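Local coordinates for protein superoxide dismutase (PDB 4FFK) that catalyses the dismutation of superoxide to molecular oxygen and hydrogen peroxide at a bound iron ion, as an iron superoxide dismutase, at residues D133-V138 and L175-F180; E20-P25 and G87-H92. All coordinates share one frame; numbering follows the deposited sequence.

Contact 1 of 2, residues D133-V138 and L175-F180; sequences DAAKNV and LAVDVF. With FE (Fe (III) ion), chain B.
V179 sets its two methyls against the end of helix 124-136 and the loop just after it: both lie over A135, and CG2 reaches on to V138. CG2 of V179 meets CB of V138 at 3.6 Å, and the two valines meet at a slant. The same CG2 also touches the CG2 methyl of V138. With CG1 of V179 anti to the carbonyl carbon (chi1 -63°), CG2 is left between the backbone N and the carbonyl carbon, and from there it reaches V138. CG1 turns instead to A135, with 4.1 Å from V179 CG1 to A135 CB. Both methyls also lie 3.6 Å from A135 O, a backbone oxygen that takes a weak bond from V138 N. Two residues back, V177 adds a second apolar touch, V177 CG1 to A135 CB at 3.7 Å. An alanine in place of V179 would remove both methyls and is likely to open a gap over A135 and V138.

The contact belongs to the alpha/beta C-terminal domain of the iron/manganese superoxide dismutases. It packs the end of helix 124-136 against strand 172-178, an outer strand of the three-stranded antiparallel sheet within this chain. A144 on the neighbouring strand touches A135 and V177 as well. The helix end is pinned by N137, whose N and ND2 both donate to D133 O, one from each side of the carbonyl.

Between the two valines, D178 points away from the helix. Its CG is anti to the backbone N (chi1 -169°), and OD2 binds the iron at 1.9 Å. H43, H92 and H182 supply the other protein ligands. OD1 closes an Asx turn: F180 N donates to D178 OD1 at 3.0 Å, from above the carboxylate plane. This bond helps to fix the rotation of the carboxylate. Water 1, also on the iron, lies above one face of the F180 ring, toward its rim.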
ATOM      1  N   ASP A 133      -5.402  20.967   2.089  1.00 24.01           N
ATOM      2  CA  ASP A 133      -4.365  20.307   2.813  1.00 22.96           C
ATOM      3  C   ASP A 133      -4.368  18.799   2.551  1.00 21.58           C
ATOM      4  O   ASP A 133      -3.292  18.192   2.478  1.00 21.75           O
ATOM      5  CB  ASP A 133      -4.490  20.528   4.298  1.00 23.00           C
ATOM      6  CG  ASP A 133      -4.082  21.937   4.729  1.00 28.45           C
ATOM      7  OD1 ASP A 133      -3.574  22.712   3.882  1.00 26.89           O
ATOM      8  OD2 ASP A 133      -4.239  22.221   5.943  1.00 28.60           O
ATOM      9  N   ALA A 134      -5.548  18.221   2.352  1.00 22.41           N
ATOM     10  CA  ALA A 134      -5.655  16.762   2.103  1.00 21.86           C
ATOM     11  C   ALA A 134      -4.958  16.497   0.764  1.00 22.04           C
ATOM     12  O   ALA A 134      -4.196  15.524   0.647  1.00 23.49           O
ATOM     13  CB  ALA A 134      -7.146  16.303   2.036  1.00 22.03           C
ATOM     14  N   ALA A 135      -5.161  17.378  -0.199  1.00 20.54           N
ATOM     15  CA  ALA A 135      -4.553  17.190  -1.548  1.00 20.56           C
ATOM     16  C   ALA A 135      -3.051  17.395  -1.453  1.00 21.04           C
ATOM     17  O   ALA A 135      -2.247  16.658  -2.033  1.00 20.83           O
ATOM     18  CB  ALA A 135      -5.164  18.157  -2.510  1.00 19.05           C
ATOM     19  N   LYS A 136      -2.647  18.457  -0.760  1.00 21.84           N
ATOM     20  CA  LYS A 136      -1.249  18.819  -0.743  1.00 22.44           C
ATOM     21  C   LYS A 136      -0.475  17.760   0.028  1.00 21.27           C
ATOM     22  O   LYS A 136       0.707  17.568  -0.204  1.00 22.99           O
ATOM     23  CB  LYS A 136      -1.065  20.199  -0.082  1.00 21.96           C
ATOM     24  CG  LYS A 136      -1.502  21.339  -0.958  1.00 23.87           C
ATOM     25  CD  LYS A 136      -1.673  22.597  -0.062  1.00 22.03           C
ATOM     26  CE  LYS A 136      -2.556  23.561  -0.880  1.00 27.26           C
ATOM     27  NZ  LYS A 136      -2.502  24.895  -0.187  1.00 27.76           N
ATOM     28  N   ASN A 137      -1.155  17.065   0.950  1.00 21.12           N
ATOM     29  CA  ASN A 137      -0.510  16.148   1.801  1.00 20.77           C
ATOM     30  C   ASN A 137      -0.801  14.697   1.466  1.00 20.19           C
ATOM     31  O   ASN A 137      -0.599  13.821   2.311  1.00 21.50           O
ATOM     32  CB  ASN A 137      -0.831  16.445   3.264  1.00 22.56           C
ATOM     33  CG  ASN A 137      -0.149  17.718   3.694  1.00 24.58           C
ATOM     34  OD1 ASN A 137       1.049  17.715   3.867  1.00 28.61           O
ATOM     35  ND2 ASN A 137      -0.882  18.820   3.703  1.00 29.41           N
ATOM     36  N   VAL A 138      -1.203  14.467   0.223  1.00 19.07           N
ATOM     37  CA  VAL A 138      -1.159  13.082  -0.248  1.00 19.25           C
ATOM     38  C   VAL A 138       0.315  12.719  -0.288  1.00 20.05           C
ATOM     39  O   VAL A 138       1.159  13.464  -0.882  1.00 19.94           O
ATOM     40  CB  VAL A 138      -1.770  12.988  -1.617  1.00 18.64           C
ATOM     41  CG1 VAL A 138      -1.313  11.571  -2.192  1.00 18.88           C
ATOM     42  CG2 VAL A 138      -3.268  13.157  -1.534  1.00 18.29           C
ATOM     43  N   LEU A 175     -15.993  15.150  -6.055  1.00 26.00           N
ATOM     44  CA  LEU A 175     -15.060  16.122  -6.566  1.00 25.15           C
ATOM     45  C   LEU A 175     -13.701  15.546  -6.261  1.00 24.93           C
ATOM     46  O   LEU A 175     -13.508  14.986  -5.206  1.00 26.02           O
ATOM     47  CB  LEU A 175     -15.231  17.424  -5.766  1.00 26.26           C
ATOM     48  CG  LEU A 175     -14.137  18.471  -5.927  1.00 25.61           C
ATOM     49  CD1 LEU A 175     -14.078  18.990  -7.393  1.00 25.80           C
ATOM     50  CD2 LEU A 175     -14.433  19.565  -4.922  1.00 28.96           C
ATOM     51  N   ALA A 176     -12.780  15.656  -7.188  1.00 24.49           N
ATOM     52  CA  ALA A 176     -11.494  15.016  -6.993  1.00 22.36           C
ATOM     53  C   ALA A 176     -10.463  15.913  -7.587  1.00 21.23           C
ATOM     54  O   ALA A 176     -10.674  16.495  -8.661  1.00 22.93           O
ATOM     55  CB  ALA A 176     -11.506  13.629  -7.671  1.00 19.98           C
ATOM     56  N   VAL A 177      -9.334  16.021  -6.921  1.00 20.72           N
ATOM     57  CA  VAL A 177      -8.204  16.711  -7.518  1.00 20.61           C
ATOM     58  C   VAL A 177      -7.060  15.687  -7.581  1.00 19.53           C
ATOM     59  O   VAL A 177      -6.757  15.035  -6.607  1.00 21.45           O
ATOM     60  CB  VAL A 177      -7.792  17.969  -6.721  1.00 20.54           C
ATOM     61  CG1 VAL A 177      -7.557  17.668  -5.242  1.00 22.67           C
ATOM     62  CG2 VAL A 177      -6.576  18.621  -7.348  1.00 21.67           C
ATOM     63  N   ASP A 178      -6.497  15.561  -8.750  1.00 20.21           N
ATOM     64  CA  ASP A 178      -5.305  14.731  -8.976  1.00 20.12           C
ATOM     65  C   ASP A 178      -4.076  15.430  -8.504  1.00 19.33           C
ATOM     66  O   ASP A 178      -3.776  16.591  -8.897  1.00 20.72           O
ATOM     67  CB  ASP A 178      -5.228  14.565 -10.479  1.00 19.21           C
ATOM     68  CG  ASP A 178      -4.241  13.553 -10.926  1.00 22.96           C
ATOM     69  OD1 ASP A 178      -3.613  12.885 -10.129  1.00 22.60           O
ATOM     70  OD2 ASP A 178      -4.188  13.397 -12.144  1.00 19.59           O
ATOM     71  N   VAL A 179      -3.310  14.744  -7.657  1.00 18.91           N
ATOM     72  CA  VAL A 179      -1.983  15.223  -7.292  1.00 18.35           C
ATOM     73  C   VAL A 179      -0.865  14.240  -7.603  1.00 17.85           C
ATOM     74  O   VAL A 179       0.229  14.304  -7.035  1.00 17.97           O
ATOM     75  CB  VAL A 179      -1.903  15.668  -5.840  1.00 20.14           C
ATOM     76  CG1 VAL A 179      -2.806  16.834  -5.610  1.00 19.48           C
ATOM     77  CG2 VAL A 179      -2.361  14.490  -4.865  1.00 19.48           C
ATOM     78  N   PHE A 180      -1.094  13.378  -8.589  1.00 18.88           N
ATOM     79  CA  PHE A 180       0.039  12.845  -9.238  1.00 18.42           C
ATOM     80  C   PHE A 180       0.823  13.982  -9.871  1.00 19.77           C
ATOM     81  O   PHE A 180       0.248  14.933 -10.372  1.00 19.41           O
ATOM     82  CB  PHE A 180      -0.378  11.986 -10.394  1.00 18.33           C
ATOM     83  CG  PHE A 180      -0.729  10.603 -10.028  1.00 19.42           C
ATOM     84  CD1 PHE A 180       0.046   9.566 -10.576  1.00 19.65           C
ATOM     85  CD2 PHE A 180      -1.833  10.323  -9.202  1.00 20.19           C
ATOM     86  CE1 PHE A 180      -0.300   8.178 -10.314  1.00 17.62           C
ATOM     87  CE2 PHE A 180      -2.149   8.965  -8.903  1.00 18.20           C
ATOM     88  CZ  PHE A 180      -1.359   7.930  -9.489  1.00 19.09           C
TER
HETATM   89 FE    FE B 301      -3.587  12.079 -13.409  1.00 22.90          FE
HETATM   90  O   HOH W   1      -3.289  10.724 -11.898  1.00 21.62           O

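Contact 2 of 2, residues E20-P25 and G87-H92. With FE (Fe (III) ion), chain B.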
ATOM      1  N   GLU A  20     -13.480   3.138 -22.448  1.00 29.97           N
ATOM      2  CA  GLU A  20     -13.147   4.086 -23.509  1.00 30.99           C
ATOM      3  C   GLU A  20     -12.686   5.308 -22.809  1.00 29.31           C
ATOM      4  O   GLU A  20     -13.223   5.666 -21.760  1.00 27.74           O
ATOM      5  CB  GLU A  20     -14.380   4.494 -24.318  1.00 30.66           C
ATOM      6  CG  GLU A  20     -14.998   3.389 -25.056  1.00 40.15           C
ATOM      7  CD  GLU A  20     -16.479   3.544 -25.098  1.00 48.72           C
ATOM      8  OE1 GLU A  20     -16.921   4.566 -25.664  1.00 49.12           O
ATOM      9  OE2 GLU A  20     -17.176   2.656 -24.538  1.00 52.83           O
ATOM     10  N   LEU A  21     -11.794   6.020 -23.477  1.00 28.44           N
ATOM     11  CA  LEU A  21     -11.355   7.307 -23.030  1.00 27.78           C
ATOM     12  C   LEU A  21     -12.421   8.323 -23.370  1.00 28.63           C
ATOM     13  O   LEU A  21     -12.666   8.580 -24.558  1.00 29.32           O
ATOM     14  CB  LEU A  21     -10.056   7.672 -23.715  1.00 27.63           C
ATOM     15  CG  LEU A  21      -9.407   9.014 -23.369  1.00 26.37           C
ATOM     16  CD1 LEU A  21      -8.831   8.952 -21.924  1.00 29.59           C
ATOM     17  CD2 LEU A  21      -8.320   9.264 -24.345  1.00 27.77           C
ATOM     18  N   PRO A  22     -13.061   8.893 -22.354  1.00 29.19           N
ATOM     19  CA  PRO A  22     -14.054   9.918 -22.609  1.00 28.36           C
ATOM     20  C   PRO A  22     -13.391  11.207 -23.152  1.00 28.63           C
ATOM     21  O   PRO A  22     -12.263  11.483 -22.864  1.00 28.80           O
ATOM     22  CB  PRO A  22     -14.690  10.142 -21.234  1.00 29.15           C
ATOM     23  CG  PRO A  22     -13.550   9.954 -20.299  1.00 28.62           C
ATOM     24  CD  PRO A  22     -12.709   8.823 -20.911  1.00 29.04           C
ATOM     25  N   PRO A  23     -14.107  11.973 -23.983  1.00 28.43           N
ATOM     26  CA  PRO A  23     -13.571  13.239 -24.475  1.00 29.26           C
ATOM     27  C   PRO A  23     -13.407  14.248 -23.309  1.00 28.64           C
ATOM     28  O   PRO A  23     -14.211  14.245 -22.405  1.00 27.81           O
ATOM     29  CB  PRO A  23     -14.668  13.718 -25.416  1.00 28.14           C
ATOM     30  CG  PRO A  23     -15.940  13.103 -24.888  1.00 30.19           C
ATOM     31  CD  PRO A  23     -15.533  11.787 -24.272  1.00 28.80           C
ATOM     32  N   LEU A  24     -12.371  15.066 -23.320  1.00 30.30           N
ATOM     33  CA  LEU A  24     -12.320  16.218 -22.432  1.00 31.07           C
ATOM     34  C   LEU A  24     -13.675  17.003 -22.501  1.00 33.56           C
ATOM     35  O   LEU A  24     -14.301  17.080 -23.559  1.00 32.13           O
ATOM     36  CB  LEU A  24     -11.129  17.075 -22.823  1.00 31.00           C
ATOM     37  CG  LEU A  24     -10.490  17.936 -21.762  1.00 32.38           C
ATOM     38  CD1 LEU A  24      -9.880  17.034 -20.571  1.00 33.54           C
ATOM     39  CD2 LEU A  24      -9.377  18.807 -22.401  1.00 33.49           C
ATOM     40  N   PRO A  25     -14.184  17.487 -21.364  1.00 35.07           N
ATOM     41  CA  PRO A  25     -15.468  18.206 -21.395  1.00 36.02           C
ATOM     42  C   PRO A  25     -15.364  19.695 -21.844  1.00 37.85           C
ATOM     43  O   PRO A  25     -16.261  20.483 -21.524  1.00 37.14           O
ATOM     44  CB  PRO A  25     -15.959  18.138 -19.934  1.00 36.44           C
ATOM     45  CG  PRO A  25     -15.038  17.203 -19.222  1.00 35.56           C
ATOM     46  CD  PRO A  25     -13.733  17.266 -19.984  1.00 35.53           C
ATOM     47  N   GLY A  87      -9.277   2.501 -11.366  1.00 20.79           N
ATOM     48  CA  GLY A  87      -9.285   3.679 -10.471  1.00 20.35           C
ATOM     49  C   GLY A  87      -8.800   4.890 -11.274  1.00 19.79           C
ATOM     50  O   GLY A  87      -9.391   5.961 -11.200  1.00 20.76           O
ATOM     51  N   GLY A  88      -7.706   4.721 -12.010  1.00 19.97           N
ATOM     52  CA  GLY A  88      -7.111   5.783 -12.821  1.00 20.09           C
ATOM     53  C   GLY A  88      -8.147   6.317 -13.795  1.00 22.30           C
ATOM     54  O   GLY A  88      -8.430   7.499 -13.870  1.00 22.28           O
ATOM     55  N   HIS A  89      -8.810   5.413 -14.466  1.00 21.54           N
ATOM     56  CA  HIS A  89      -9.868   5.855 -15.420  1.00 22.56           C
ATOM     57  C   HIS A  89     -11.008   6.631 -14.801  1.00 23.07           C
ATOM     58  O   HIS A  89     -11.349   7.744 -15.250  1.00 22.98           O
ATOM     59  CB  HIS A  89     -10.397   4.588 -16.101  1.00 23.70           C
ATOM     60  CG  HIS A  89     -11.504   4.818 -17.065  1.00 24.98           C
ATOM     61  ND1 HIS A  89     -11.604   5.961 -17.828  1.00 26.31           N
ATOM     62  CD2 HIS A  89     -12.544   4.030 -17.421  1.00 29.58           C
ATOM     63  CE1 HIS A  89     -12.669   5.867 -18.608  1.00 25.62           C
ATOM     64  NE2 HIS A  89     -13.274   4.721 -18.354  1.00 27.55           N
ATOM     65  N   ILE A  90     -11.583   6.108 -13.735  1.00 22.15           N
ATOM     66  CA  ILE A  90     -12.740   6.696 -13.180  1.00 24.74           C
ATOM     67  C   ILE A  90     -12.400   7.993 -12.498  1.00 24.71           C
ATOM     68  O   ILE A  90     -13.150   8.956 -12.571  1.00 24.02           O
ATOM     69  CB  ILE A  90     -13.506   5.784 -12.211  1.00 25.67           C
ATOM     70  CG1 ILE A  90     -12.659   5.515 -10.941  1.00 27.42           C
ATOM     71  CG2 ILE A  90     -14.095   4.596 -12.940  1.00 29.60           C
ATOM     72  CD1 ILE A  90     -13.231   4.417 -10.084  1.00 37.83           C
ATOM     73  N   LEU A  91     -11.246   8.039 -11.851  1.00 21.51           N
ATOM     74  CA  LEU A  91     -10.875   9.254 -11.153  1.00 21.38           C
ATOM     75  C   LEU A  91     -10.495  10.349 -12.133  1.00 22.36           C
ATOM     76  O   LEU A  91     -10.777  11.532 -11.882  1.00 22.03           O
ATOM     77  CB  LEU A  91      -9.749   8.992 -10.153  1.00 20.80           C
ATOM     78  CG  LEU A  91     -10.276   8.140  -8.996  1.00 20.57           C
ATOM     79  CD1 LEU A  91      -9.017   7.809  -8.139  1.00 25.31           C
ATOM     80  CD2 LEU A  91     -11.325   8.934  -8.198  1.00 19.92           C
ATOM     81  N   HIS A  92      -9.869   9.995 -13.256  1.00 21.35           N
ATOM     82  CA  HIS A  92      -9.550  11.053 -14.233  1.00 22.29           C
ATOM     83  C   HIS A  92     -10.815  11.543 -14.838  1.00 23.55           C
ATOM     84  O   HIS A  92     -10.971  12.760 -15.026  1.00 23.83           O
ATOM     85  CB  HIS A  92      -8.596  10.589 -15.302  1.00 21.64           C
ATOM     86  CG  HIS A  92      -7.202  10.558 -14.810  1.00 21.49           C
ATOM     87  ND1 HIS A  92      -6.694   9.482 -14.109  1.00 21.61           N
ATOM     88  CD2 HIS A  92      -6.228  11.491 -14.846  1.00 22.72           C
ATOM     89  CE1 HIS A  92      -5.458   9.768 -13.729  1.00 25.38           C
ATOM     90  NE2 HIS A  92      -5.144  10.978 -14.176  1.00 24.20           N
TER
HETATM   91 FE    FE B 301      -3.587  12.079 -13.409  1.00 22.90          FE
HETATM   92  O   HOH W   2     -15.361   3.730 -20.137  1.00 27.34           O
HETATM   93  O   HOH W   1      -3.289  10.724 -11.898  1.00 21.62           O
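With CG anti to the backbone N (chi1 178°), the ring of H89 swings out from helix 75-97 and meets the loop at E20 and P22. H92, one turn later, has CG anti to its carbonyl carbon instead (chi1 -78°), which sends its ring to the iron. This is the alpha-hairpin domain of the iron/manganese superoxide dismutases. Here the loop that precedes helix 37-66 packs on helix 75-97.

CE1 of H89 does the touching. It lies 3.2 Å from E20 O, which approaches the ring obliquely. CD of P22 comes to the ring edge, near its plane, 3.7 Å from H89 CE1. The P22 and H89 side chains run past one another in opposing senses.

Water 2 bridges the same two segments. It accepts from E20 N and is hydrogen-bonded to H89 NE2 in the plane of the ring. The other nitrogen, ND1, is hydrogen-bonded to H48 of helix 37-66, so both ring nitrogens are held and the ring has little freedom to turn. P22 O is tied to H44 of that helix.

H92 binds the iron through NE2 at 2.1 Å, beside H43, D178 and H182. Its ND1 is held from behind: H92 ND1 donates to G88 O at 2.6 Å, with the oxygen exactly in the ring plane.

From the N terminus, the loop holding residues 20-25 comes first. Helix 37-66 follows, and helix 75-97 then returns alongside it. Contact 2 closes this long loop when residues 87-92 meet the N-terminal loop. Contact 1 opens later, at the end of helix 124-136, and closes after two strands, when strand 172-178 packs back on that helix. The loops therefore stand in series and neither nests nor crosses. Contact 2 ties the N-terminal loop to the second helix of the hairpin; contact 1 ties a helix end to the sheet in the C-terminal domain. Their centres are about 17 Å apart, yet both reach the iron, through H92 and D178. The metal thus joins the two domains.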